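Local coordinates for protein murein peptide amidase A (Escherichia coli O157:H7, PDB 5HXD) that probably hydrolyses the gamma-D-glutamyl-diaminopimelate amide bond of murein tripeptide during peptidoglycan degradation, as a zinc-dependent amidase of the M14 carboxypeptidase family, at residues R99-N105 with P192-W198. Residues are numbered along the deposited sequence.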
loop_
_atom_site.group_PDB
_atom_site.type_symbol
_atom_site.label_atom_id
_atom_site.label_comp_id
_atom_site.label_asym_id
_atom_site.label_seq_id
_atom_site.Cartn_x
_atom_site.Cartn_y
_atom_site.Cartn_z
ATOM N N ARG A 99 7.972 -14.221 9.552
ATOM C CA ARG A 99 8.534 -15.026 10.634
ATOM C C ARG A 99 7.521 -16.096 10.978
ATOM O O ARG A 99 7.724 -16.867 11.917
ATOM C CB ARG A 99 8.869 -14.194 11.886
ATOM C CG ARG A 99 9.852 -13.059 11.674
ATOM C CD ARG A 99 11.224 -13.567 11.308
ATOM N NE ARG A 99 12.157 -12.476 11.092
ATOM C CZ ARG A 99 12.240 -11.760 9.973
ATOM N NH1 ARG A 99 11.433 -12.014 8.946
ATOM N NH2 ARG A 99 13.122 -10.770 9.892
ATOM N N ASN A 100 6.438 -16.140 10.204
ATOM C CA ASN A 100 5.306 -17.038 10.457
ATOM C C ASN A 100 5.238 -18.341 9.603
ATOM O O ASN A 100 4.300 -19.126 9.743
ATOM C CB ASN A 100 4.005 -16.243 10.272
ATOM C CG ASN A 100 2.809 -16.882 10.975
ATOM O OD1 ASN A 100 1.775 -17.148 10.351
ATOM N ND2 ASN A 100 2.947 -17.133 12.279
ATOM N N PHE A 101 6.208 -18.592 8.730
ATOM C CA PHE A 101 6.105 -19.759 7.859
ATOM C C PHE A 101 6.582 -21.028 8.565
ATOM O O PHE A 101 7.619 -21.026 9.238
ATOM C CB PHE A 101 6.881 -19.530 6.555
ATOM C CG PHE A 101 6.185 -18.609 5.596
ATOM C CD1 PHE A 101 5.399 -19.121 4.572
ATOM C CD2 PHE A 101 6.294 -17.235 5.727
ATOM C CE1 PHE A 101 4.732 -18.283 3.679
ATOM C CE2 PHE A 101 5.633 -16.385 4.840
ATOM C CZ PHE A 101 4.846 -16.921 3.806
ATOM N N PRO A 102 5.821 -22.130 8.402
ATOM C CA PRO A 102 6.076 -23.409 9.081
ATOM C C PRO A 102 7.390 -24.098 8.674
ATOM O O PRO A 102 7.469 -25.323 8.713
ATOM C CB PRO A 102 4.874 -24.260 8.673
ATOM C CG PRO A 102 4.419 -23.669 7.382
ATOM C CD PRO A 102 4.626 -22.198 7.542
ATOM N N ALA A 103 8.401 -23.316 8.309
ATOM C CA ALA A 103 9.769 -23.802 8.167
ATOM C C ALA A 103 10.251 -24.513 9.433
ATOM O O ALA A 103 9.666 -24.350 10.509
ATOM C CB ALA A 103 10.697 -22.650 7.834
ATOM N N ALA A 104 11.315 -25.304 9.315
ATOM C CA ALA A 104 11.819 -26.019 10.483
ATOM C C ALA A 104 12.350 -25.027 11.530
ATOM O O ALA A 104 12.208 -25.247 12.734
ATOM C CB ALA A 104 12.896 -27.024 10.088
ATOM N N ASN A 105 12.922 -23.917 11.072
ATOM C CA ASN A 105 13.580 -22.976 11.982
ATOM C C ASN A 105 12.654 -21.966 12.656
ATOM O O ASN A 105 13.143 -20.990 13.217
ATOM C CB ASN A 105 14.677 -22.205 11.245
ATOM C CG ASN A 105 14.124 -21.251 10.212
ATOM O OD1 ASN A 105 12.931 -21.265 9.902
ATOM N ND2 ASN A 105 14.993 -20.425 9.652
ATOM N N PRO A 192 14.095 -16.473 11.362
ATOM C CA PRO A 192 13.372 -17.726 11.611
ATOM C C PRO A 192 11.933 -17.665 11.116
ATOM O O PRO A 192 11.262 -16.657 11.306
ATOM C CB PRO A 192 13.408 -17.856 13.137
ATOM C CG PRO A 192 13.557 -16.453 13.639
ATOM C CD PRO A 192 14.416 -15.760 12.617
ATOM N N GLY A 193 11.464 -18.729 10.476
ATOM C CA GLY A 193 10.095 -18.782 9.994
ATOM C C GLY A 193 9.844 -17.950 8.745
ATOM O O GLY A 193 8.694 -17.766 8.356
ATOM N N SER A 194 10.907 -17.454 8.113
ATOM C CA SER A 194 10.782 -16.655 6.883
ATOM C C SER A 194 10.279 -17.481 5.686
ATOM O O SER A 194 10.350 -18.714 5.690
ATOM C CB SER A 194 12.121 -16.003 6.527
ATOM O OG SER A 194 12.973 -16.914 5.854
ATOM N N PHE A 195 9.757 -16.789 4.675
ATOM C CA PHE A 195 9.186 -17.452 3.517
ATOM C C PHE A 195 10.289 -18.237 2.795
ATOM O O PHE A 195 10.099 -19.389 2.398
ATOM C CB PHE A 195 8.519 -16.435 2.589
ATOM C CG PHE A 195 8.132 -16.988 1.249
ATOM C CD1 PHE A 195 7.090 -17.893 1.130
ATOM C CD2 PHE A 195 8.819 -16.613 0.108
ATOM C CE1 PHE A 195 6.737 -18.414 -0.104
ATOM C CE2 PHE A 195 8.476 -17.122 -1.120
ATOM C CZ PHE A 195 7.425 -18.022 -1.229
ATOM N N GLY A 196 11.457 -17.618 2.668
ATOM C CA GLY A 196 12.607 -18.274 2.090
ATOM C C GLY A 196 13.068 -19.469 2.892
ATOM O O GLY A 196 13.546 -20.446 2.326
ATOM N N SER A 197 12.936 -19.398 4.210
ATOM C CA SER A 197 13.294 -20.523 5.064
ATOM C C SER A 197 12.367 -21.708 4.807
ATOM O O SER A 197 12.782 -22.873 4.869
ATOM C CB SER A 197 13.235 -20.128 6.539
ATOM O OG SER A 197 14.419 -19.485 6.963
ATOM N N TRP A 198 11.103 -21.401 4.543
ATOM C CA TRP A 198 10.121 -22.425 4.248
ATOM C C TRP A 198 10.390 -23.020 2.867
ATOM O O TRP A 198 10.235 -24.212 2.631
ATOM C CB TRP A 198 8.724 -21.833 4.303
ATOM C CG TRP A 198 7.625 -22.826 4.112
ATOM C CD1 TRP A 198 7.209 -23.774 4.999
ATOM C CD2 TRP A 198 6.773 -22.944 2.971
ATOM N NE1 TRP A 198 6.151 -24.480 4.480
ATOM C CE2 TRP A 198 5.863 -23.987 3.237
ATOM C CE3 TRP A 198 6.689 -22.265 1.750
ATOM C CZ2 TRP A 198 4.887 -24.364 2.336
ATOM C CZ3 TRP A 198 5.735 -22.646 0.860
ATOM C CH2 TRP A 198 4.835 -23.681 1.157
#
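Three hydrogen bonds join loop 99-105 to the approach and first turn of helix 195-201 beside the zinc site of this M14 carboxypeptidase fold. Phe101 N donates to Gly193 O (2.6 Å). The amide of Asn105 works in both directions, OD1 accepting from Gly193 N (3.0 Å) and ND2 donating to Ser197 OG (2.9 Å), a double role that suits asparagine. Ser194 is the N-cap: its OG accepts from Ser197 N at 3.0 Å, and Ser197 OG donates to the same oxygen, so the cap and the loop are linked through Ser197. Gly193 has positive phi, and a beta carbon there would clash with Arg99 O. Arg99 CA makes a CA-H...O contact with Pro192 O (3.2 Å), and the Arg99 side chain lies about 3 Å from a bound cacodylate, probably from the crystallisation liquor, and about 7 Å from the zinc, between nearest atoms. Asn100 ND2 hydrogen-bonds Thr128 O, and its OD1 accepts from Glu135 N. Among the apolar contacts, Phe101 offers its flat face to the edge of Phe195 in a T-shaped pair (centroids 5.2 Å apart), with helix 136-148 packing against both residues. Small Ala103 fits closely against the helix, its CB 3.5 Å from Trp198 N, while Pro102 CG lies 3.7 Å from Trp198 CD1.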